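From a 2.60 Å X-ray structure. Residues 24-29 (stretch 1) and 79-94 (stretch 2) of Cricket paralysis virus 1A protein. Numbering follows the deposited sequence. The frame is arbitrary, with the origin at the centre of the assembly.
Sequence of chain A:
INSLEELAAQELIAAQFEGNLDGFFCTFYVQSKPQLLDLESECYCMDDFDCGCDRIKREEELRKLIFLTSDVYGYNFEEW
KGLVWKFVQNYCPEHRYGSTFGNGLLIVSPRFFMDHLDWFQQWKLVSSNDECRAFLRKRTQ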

ATOM      1  N   PHE A  24     -12.798   3.548  -9.625  1.00 49.05           N
ATOM      2  CA  PHE A  24     -12.547   3.687  -8.196  1.00 50.40           C
ATOM      3  C   PHE A  24     -11.087   3.409  -7.812  1.00 50.01           C
ATOM      4  O   PHE A  24     -10.678   2.250  -7.693  1.00 47.17           O
ATOM      5  CB  PHE A  24     -13.493   2.738  -7.436  1.00 51.67           C
ATOM      6  CG  PHE A  24     -13.574   3.008  -5.964  1.00 52.19           C
ATOM      7  CD1 PHE A  24     -13.866   4.290  -5.489  1.00 51.68           C
ATOM      8  CD2 PHE A  24     -13.374   1.980  -5.045  1.00 53.35           C
ATOM      9  CE1 PHE A  24     -13.939   4.546  -4.132  1.00 52.26           C
ATOM     10  CE2 PHE A  24     -13.443   2.234  -3.676  1.00 54.35           C
ATOM     11  CZ  PHE A  24     -13.732   3.516  -3.221  1.00 53.43           C
ATOM     12  N   PHE A  25     -10.317   4.487  -7.619  1.00 51.93           N
ATOM     13  CA  PHE A  25      -8.854   4.433  -7.355  1.00 52.77           C
ATOM     14  C   PHE A  25      -8.090   3.590  -8.368  1.00 50.11           C
ATOM     15  O   PHE A  25      -7.041   3.018  -8.055  1.00 48.37           O
ATOM     16  CB  PHE A  25      -8.552   3.965  -5.923  1.00 54.96           C
ATOM     17  CG  PHE A  25      -9.143   4.853  -4.880  1.00 59.83           C
ATOM     18  CD1 PHE A  25      -8.731   6.181  -4.774  1.00 62.51           C
ATOM     19  CD2 PHE A  25     -10.133   4.387  -4.020  1.00 63.06           C
ATOM     20  CE1 PHE A  25      -9.296   7.026  -3.832  1.00 65.17           C
ATOM     21  CE2 PHE A  25     -10.694   5.228  -3.068  1.00 65.67           C
ATOM     22  CZ  PHE A  25     -10.280   6.550  -2.978  1.00 66.08           C
ATOM     23  N   CYS A  26      -8.612   3.552  -9.593  1.00 48.04           N
ATOM     24  CA  CYS A  26      -8.023   2.788 -10.664  1.00 45.81           C
ATOM     25  C   CYS A  26      -8.614   3.233 -11.986  1.00 45.20           C
ATOM     26  O   CYS A  26      -9.833   3.414 -12.097  1.00 45.56           O
ATOM     27  CB  CYS A  26      -8.262   1.289 -10.460  1.00 46.05           C
ATOM     28  SG  CYS A  26      -7.242   0.252 -11.527  1.00 44.82           S
ATOM     29  N   THR A  27      -7.747   3.390 -12.985  1.00 43.59           N
ATOM     30  CA  THR A  27      -8.161   3.721 -14.341  1.00 42.53           C
ATOM     31  C   THR A  27      -7.560   2.726 -15.363  1.00 40.43           C
ATOM     32  O   THR A  27      -6.489   2.155 -15.137  1.00 38.12           O
ATOM     33  CB  THR A  27      -7.791   5.190 -14.684  1.00 43.84           C
ATOM     34  OG1 THR A  27      -8.331   5.537 -15.958  1.00 44.86           O
ATOM     35  CG2 THR A  27      -6.281   5.423 -14.717  1.00 44.33           C
ATOM     36  N   PHE A  28      -8.263   2.543 -16.477  1.00 39.30           N
ATOM     37  CA  PHE A  28      -7.804   1.690 -17.571  1.00 40.65           C
ATOM     38  C   PHE A  28      -7.339   2.566 -18.723  1.00 42.79           C
ATOM     39  O   PHE A  28      -7.936   3.610 -18.972  1.00 42.24           O
ATOM     40  CB  PHE A  28      -8.937   0.810 -18.118  1.00 39.87           C
ATOM     41  CG  PHE A  28      -9.115  -0.484 -17.412  1.00 38.58           C
ATOM     42  CD1 PHE A  28      -8.354  -1.590 -17.764  1.00 37.84           C
ATOM     43  CD2 PHE A  28     -10.091  -0.628 -16.433  1.00 38.51           C
ATOM     44  CE1 PHE A  28      -8.537  -2.813 -17.136  1.00 36.81           C
ATOM     45  CE2 PHE A  28     -10.277  -1.850 -15.800  1.00 38.30           C
ATOM     46  CZ  PHE A  28      -9.490  -2.944 -16.150  1.00 36.96           C
ATOM     47  N   TYR A  29      -6.296   2.118 -19.429  1.00 45.03           N
ATOM     48  CA  TYR A  29      -5.872   2.705 -20.700  1.00 46.65           C
ATOM     49  C   TYR A  29      -6.084   1.633 -21.734  1.00 45.82           C
ATOM     50  O   TYR A  29      -6.092   0.454 -21.392  1.00 46.16           O
ATOM     51  CB  TYR A  29      -4.394   3.083 -20.682  1.00 49.55           C
ATOM     52  CG  TYR A  29      -3.984   4.315 -19.890  1.00 52.98           C
ATOM     53  CD1 TYR A  29      -4.898   5.062 -19.134  1.00 55.17           C
ATOM     54  CD2 TYR A  29      -2.644   4.715 -19.877  1.00 56.90           C
ATOM     55  CE1 TYR A  29      -4.494   6.179 -18.419  1.00 57.81           C
ATOM     56  CE2 TYR A  29      -2.221   5.825 -19.154  1.00 59.13           C
ATOM     57  CZ  TYR A  29      -3.150   6.556 -18.428  1.00 60.32           C
ATOM     58  OH  TYR A  29      -2.734   7.648 -17.697  1.00 63.37           O
ATOM     59  N   GLU A  79     -12.237 -15.256 -15.107  1.00 37.21           N
ATOM     60  CA  GLU A  79     -10.861 -15.396 -14.667  1.00 36.93           C
ATOM     61  C   GLU A  79     -10.062 -14.137 -14.907  1.00 34.65           C
ATOM     62  O   GLU A  79      -9.206 -13.804 -14.129  1.00 33.23           O
ATOM     63  CB  GLU A  79     -10.215 -16.580 -15.368  1.00 38.01           C
ATOM     64  CG  GLU A  79     -10.837 -17.896 -14.937  1.00 39.40           C
ATOM     65  CD  GLU A  79     -10.599 -18.188 -13.471  1.00 40.18           C
ATOM     66  OE1 GLU A  79     -11.545 -18.618 -12.779  1.00 42.16           O
ATOM     67  OE2 GLU A  79      -9.461 -17.992 -13.004  1.00 41.35           O
ATOM     68  N   TRP A  80     -10.354 -13.440 -15.995  1.00 34.44           N
ATOM     69  CA  TRP A  80      -9.779 -12.131 -16.218  1.00 33.40           C
ATOM     70  C   TRP A  80     -10.182 -11.183 -15.094  1.00 33.32           C
ATOM     71  O   TRP A  80      -9.330 -10.467 -14.560  1.00 33.88           O
ATOM     72  CB  TRP A  80     -10.222 -11.565 -17.551  1.00 32.90           C
ATOM     73  CG  TRP A  80      -9.622 -10.203 -17.831  1.00 32.47           C
ATOM     74  CD1 TRP A  80      -8.378  -9.942 -18.313  1.00 31.75           C
ATOM     75  CD2 TRP A  80     -10.244  -8.935 -17.623  1.00 31.94           C
ATOM     76  NE1 TRP A  80      -8.190  -8.595 -18.428  1.00 31.13           N
ATOM     77  CE2 TRP A  80      -9.328  -7.954 -18.011  1.00 31.97           C
ATOM     78  CE3 TRP A  80     -11.478  -8.538 -17.132  1.00 32.78           C
ATOM     79  CZ2 TRP A  80      -9.619  -6.585 -17.938  1.00 32.80           C
ATOM     80  CZ3 TRP A  80     -11.772  -7.177 -17.062  1.00 33.49           C
ATOM     81  CH2 TRP A  80     -10.848  -6.219 -17.467  1.00 32.70           C
ATOM     82  N   LYS A  81     -11.463 -11.172 -14.746  1.00 32.79           N
ATOM     83  CA  LYS A  81     -11.936 -10.311 -13.678  1.00 33.04           C
ATOM     84  C   LYS A  81     -11.303 -10.604 -12.351  1.00 32.56           C
ATOM     85  O   LYS A  81     -11.026  -9.680 -11.593  1.00 32.10           O
ATOM     86  CB  LYS A  81     -13.429 -10.412 -13.517  1.00 35.30           C
ATOM     87  CG  LYS A  81     -14.193  -9.554 -14.514  1.00 36.76           C
ATOM     88  CD  LYS A  81     -15.620 -10.047 -14.673  1.00 38.85           C
ATOM     89  CE  LYS A  81     -16.405 -10.028 -13.377  1.00 40.41           C
ATOM     90  NZ  LYS A  81     -17.620 -10.883 -13.529  1.00 43.27           N
ATOM     91  N   GLY A  82     -11.088 -11.882 -12.052  1.00 32.62           N
ATOM     92  CA  GLY A  82     -10.402 -12.261 -10.823  1.00 31.87           C
ATOM     93  C   GLY A  82      -8.998 -11.688 -10.748  1.00 31.13           C
ATOM     94  O   GLY A  82      -8.550 -11.329  -9.673  1.00 32.04           O
ATOM     95  N   LEU A  83      -8.298 -11.602 -11.879  1.00 30.00           N
ATOM     96  CA  LEU A  83      -6.983 -10.957 -11.919  1.00 29.67           C
ATOM     97  C   LEU A  83      -7.101  -9.472 -11.595  1.00 29.45           C
ATOM     98  O   LEU A  83      -6.337  -8.938 -10.823  1.00 30.07           O
ATOM     99  CB  LEU A  83      -6.321 -11.098 -13.292  1.00 29.21           C
ATOM    100  CG  LEU A  83      -5.824 -12.457 -13.787  1.00 29.04           C
ATOM    101  CD1 LEU A  83      -5.522 -12.411 -15.272  1.00 28.60           C
ATOM    102  CD2 LEU A  83      -4.597 -12.875 -13.007  1.00 29.37           C
ATOM    103  N   VAL A  84      -8.082  -8.812 -12.168  1.00 29.36           N
ATOM    104  CA  VAL A  84      -8.317  -7.422 -11.829  1.00 29.62           C
ATOM    105  C   VAL A  84      -8.573  -7.277 -10.327  1.00 30.24           C
ATOM    106  O   VAL A  84      -8.099  -6.355  -9.699  1.00 29.38           O
ATOM    107  CB  VAL A  84      -9.475  -6.822 -12.659  1.00 28.86           C
ATOM    108  CG1 VAL A  84      -9.751  -5.400 -12.235  1.00 28.36           C
ATOM    109  CG2 VAL A  84      -9.121  -6.855 -14.137  1.00 29.09           C
ATOM    110  N   TRP A  85      -9.354  -8.187  -9.776  1.00 32.72           N
ATOM    111  CA  TRP A  85      -9.680  -8.175  -8.353  1.00 34.43           C
ATOM    112  C   TRP A  85      -8.432  -8.320  -7.471  1.00 34.03           C
ATOM    113  O   TRP A  85      -8.288  -7.626  -6.479  1.00 33.29           O
ATOM    114  CB  TRP A  85     -10.725  -9.263  -8.047  1.00 36.23           C
ATOM    115  CG  TRP A  85     -10.971  -9.431  -6.582  1.00 38.17           C
ATOM    116  CD1 TRP A  85     -10.755 -10.555  -5.834  1.00 38.63           C
ATOM    117  CD2 TRP A  85     -11.442  -8.426  -5.680  1.00 38.75           C
ATOM    118  NE1 TRP A  85     -11.058 -10.308  -4.527  1.00 39.43           N
ATOM    119  CE2 TRP A  85     -11.492  -9.013  -4.400  1.00 39.92           C
ATOM    120  CE3 TRP A  85     -11.830  -7.082  -5.829  1.00 38.48           C
ATOM    121  CZ2 TRP A  85     -11.918  -8.301  -3.267  1.00 40.30           C
ATOM    122  CZ3 TRP A  85     -12.249  -6.373  -4.711  1.00 38.62           C
ATOM    123  CH2 TRP A  85     -12.291  -6.984  -3.446  1.00 39.94           C
ATOM    124  N   LYS A  86      -7.540  -9.223  -7.850  1.00 34.82           N
ATOM    125  CA  LYS A  86      -6.235  -9.349  -7.184  1.00 35.00           C
ATOM    126  C   LYS A  86      -5.354  -8.108  -7.282  1.00 34.45           C
ATOM    127  O   LYS A  86      -4.638  -7.793  -6.340  1.00 35.27           O
ATOM    128  CB  LYS A  86      -5.464 -10.516  -7.738  1.00 34.91           C
ATOM    129  CG  LYS A  86      -5.969 -11.846  -7.258  1.00 36.23           C
ATOM    130  CD  LYS A  86      -5.461 -12.917  -8.203  1.00 37.57           C
ATOM    131  CE  LYS A  86      -5.673 -14.306  -7.658  1.00 39.30           C
ATOM    132  NZ  LYS A  86      -5.579 -15.260  -8.801  1.00 40.89           N
ATOM    133  N   PHE A  87      -5.372  -7.449  -8.433  1.00 34.39           N
ATOM    134  CA  PHE A  87      -4.703  -6.165  -8.608  1.00 33.92           C
ATOM    135  C   PHE A  87      -5.305  -5.153  -7.653  1.00 35.02           C
ATOM    136  O   PHE A  87      -4.587  -4.544  -6.884  1.00 36.11           O
ATOM    137  CB  PHE A  87      -4.824  -5.665 -10.051  1.00 32.85           C
ATOM    138  CG  PHE A  87      -4.090  -4.391 -10.309  1.00 31.99           C
ATOM    139  CD1 PHE A  87      -4.711  -3.165 -10.110  1.00 32.20           C
ATOM    140  CD2 PHE A  87      -2.772  -4.409 -10.737  1.00 32.21           C
ATOM    141  CE1 PHE A  87      -4.038  -1.961 -10.320  1.00 31.91           C
ATOM    142  CE2 PHE A  87      -2.095  -3.219 -10.974  1.00 33.15           C
ATOM    143  CZ  PHE A  87      -2.727  -1.986 -10.745  1.00 32.50           C
ATOM    144  N   VAL A  88      -6.617  -4.980  -7.724  1.00 37.23           N
ATOM    145  CA  VAL A  88      -7.366  -4.088  -6.843  1.00 39.54           C
ATOM    146  C   VAL A  88      -7.074  -4.391  -5.362  1.00 41.94           C
ATOM    147  O   VAL A  88      -6.818  -3.478  -4.603  1.00 41.92           O
ATOM    148  CB  VAL A  88      -8.879  -4.165  -7.158  1.00 40.87           C
ATOM    149  CG1 VAL A  88      -9.738  -3.666  -6.014  1.00 42.61           C
ATOM    150  CG2 VAL A  88      -9.199  -3.355  -8.409  1.00 41.17           C
ATOM    151  N   GLN A  89      -7.083  -5.659  -4.958  1.00 45.06           N
ATOM    152  CA  GLN A  89      -6.682  -6.026  -3.588  1.00 47.65           C
ATOM    153  C   GLN A  89      -5.256  -5.561  -3.255  1.00 47.81           C
ATOM    154  O   GLN A  89      -5.013  -4.985  -2.202  1.00 48.03           O
ATOM    155  CB  GLN A  89      -6.766  -7.536  -3.359  1.00 50.07           C
ATOM    156  CG  GLN A  89      -8.172  -8.046  -3.111  1.00 53.72           C
ATOM    157  CD  GLN A  89      -8.227  -9.518  -2.682  1.00 57.93           C
ATOM    158  OE1 GLN A  89      -9.312 -10.036  -2.374  1.00 61.25           O
ATOM    159  NE2 GLN A  89      -7.068 -10.200  -2.654  1.00 57.91           N
ATOM    160  N   ASN A  90      -4.325  -5.812  -4.159  1.00 47.19           N
ATOM    161  CA  ASN A  90      -2.942  -5.449  -3.931  1.00 47.92           C
ATOM    162  C   ASN A  90      -2.659  -3.939  -4.055  1.00 48.47           C
ATOM    163  O   ASN A  90      -1.662  -3.452  -3.532  1.00 46.29           O
ATOM    164  CB  ASN A  90      -2.031  -6.256  -4.859  1.00 48.64           C
ATOM    165  CG  ASN A  90      -0.641  -6.470  -4.281  1.00 49.98           C
ATOM    166  OD1 ASN A  90      -0.478  -7.029  -3.181  1.00 51.52           O
ATOM    167  ND2 ASN A  90       0.373  -6.047  -5.021  1.00 50.82           N
ATOM    168  N   TYR A  91      -3.513  -3.193  -4.747  1.00 50.89           N
ATOM    169  CA  TYR A  91      -3.285  -1.754  -4.864  1.00 54.09           C
ATOM    170  C   TYR A  91      -3.493  -1.054  -3.506  1.00 58.90           C
ATOM    171  O   TYR A  91      -4.271  -1.485  -2.669  1.00 61.60           O
ATOM    172  CB  TYR A  91      -4.132  -1.122  -5.981  1.00 52.02           C
ATOM    173  CG  TYR A  91      -3.849   0.358  -6.193  1.00 51.05           C
ATOM    174  CD1 TYR A  91      -2.710   0.791  -6.874  1.00 52.76           C
ATOM    175  CD2 TYR A  91      -4.705   1.320  -5.690  1.00 51.10           C
ATOM    176  CE1 TYR A  91      -2.446   2.147  -7.057  1.00 53.41           C
ATOM    177  CE2 TYR A  91      -4.462   2.665  -5.866  1.00 52.56           C
ATOM    178  CZ  TYR A  91      -3.331   3.089  -6.543  1.00 54.97           C
ATOM    179  OH  TYR A  91      -3.115   4.460  -6.699  1.00 58.10           O
ATOM    180  N   CYS A  92      -2.746   0.014  -3.301  1.00 66.86           N
ATOM    181  CA  CYS A  92      -2.687   0.712  -2.042  1.00 73.85           C
ATOM    182  C   CYS A  92      -2.516   2.186  -2.417  1.00 76.22           C
ATOM    183  O   CYS A  92      -1.414   2.600  -2.753  1.00 76.18           O
ATOM    184  CB  CYS A  92      -1.495   0.147  -1.271  1.00 78.90           C
ATOM    185  SG  CYS A  92      -0.859   1.133   0.085  1.00 86.50           S
ATOM    186  N   PRO A  93      -3.612   2.970  -2.415  1.00 82.95           N
ATOM    187  CA  PRO A  93      -3.631   4.301  -3.068  1.00 89.95           C
ATOM    188  C   PRO A  93      -2.613   5.316  -2.540  1.00 96.49           C
ATOM    189  O   PRO A  93      -2.709   5.697  -1.369  1.00 96.51           O
ATOM    190  CB  PRO A  93      -5.067   4.794  -2.819  1.00 89.50           C
ATOM    191  CG  PRO A  93      -5.552   4.015  -1.648  1.00 86.73           C
ATOM    192  CD  PRO A  93      -4.898   2.674  -1.757  1.00 84.23           C
ATOM    193  N   GLU A  94      -1.637   5.720  -3.378  1.00105.87           N
ATOM    194  CA  GLU A  94      -0.554   6.661  -2.966  1.00110.88           C
ATOM    195  C   GLU A  94      -1.135   8.034  -2.664  1.00115.34           C
ATOM    196  O   GLU A  94      -1.060   8.968  -3.470  1.00115.75           O
ATOM    197  CB  GLU A  94       0.615   6.739  -3.976  1.00108.92           C
ATOM    198  CG  GLU A  94       1.807   7.549  -3.445  1.00105.76           C
ATOM    199  CD  GLU A  94       3.117   7.302  -4.183  1.00103.12           C
ATOM    200  OE1 GLU A  94       3.574   6.135  -4.271  1.00 99.34           O
ATOM    201  OE2 GLU A  94       3.708   8.290  -4.667  1.00 99.14           O
TER

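A strand can be held against a helix without a single hydrogen bond between them, provided that side chains spaced along the helix meet side chains of the strand. The pairing of residues 24-29 with residues 79-94 in the Cricket paralysis virus 1A protein is a compact example. The strand, 26-29, and the helix, 79-90, run at 135° to one another, their axes no closer than 11.2 Å. At that separation backbones cannot touch, and side chains of both long and short reach bridge the gap. The contact is modest, burying 288 Å² in all.

The helix amides from L83 N (to E79 O) to Y91 N (to F87 O) pair in the i to i-4 pattern, so the backbone there needs no partner in the strand; side chains make the contact. The first is W80. Its CA-to-CB bond points sideways, but a t rotamer carries the indole nearer, and W80 CH2 lies 3.8 Å from F28 CZ. F28 answers in the same way: its CA-to-CB bond is sideways and its ring tip comes closer. The long reach of both rings brings their tips together. The indole nitrogen of W80 is hydrogen-bonded elsewhere in the structure, so burying this ring leaves no polar atom unsatisfied.

One turn on, the CA-to-CB bond of V84 points toward the strand. V84 is short, branched and apolar, and its CG2 methyl sits at the edge of the F28 ring, 4.4 Å from F28 CZ; F28 itself reaches across about half the gap. F28 therefore touches two successive turns of the helix.

F87 follows, its CA-to-CB bond again toward the strand. Its CE1 atom is 4.1 Å from C26 SG, and the sulfur lies 5.2 Å from the ring centroid in an oblique approach. Cysteine suits this buried site, being compact and polarizable enough to pack against an aromatic ring.

Beyond N90 the chain leaves the helix, yet the contact continues. Y91, the first residue to abandon helical phi/psi, has its CA-to-CB bond toward stretch 1, and its CE2 atom comes within 3.4 Å of F25 O and 4.3 Å of F25 CB, an aromatic carbon able to pack on both. P93 closes the series, its compact apolar ring placing CB 4.4 Å from F25 CD1; this end is partly exposed, and P93 is poorly ordered. The general lesson is that a contact between residues 52 or more apart in sequence can consist of packing without hydrogen bonds, spread over about two helical turns and the segment that follows.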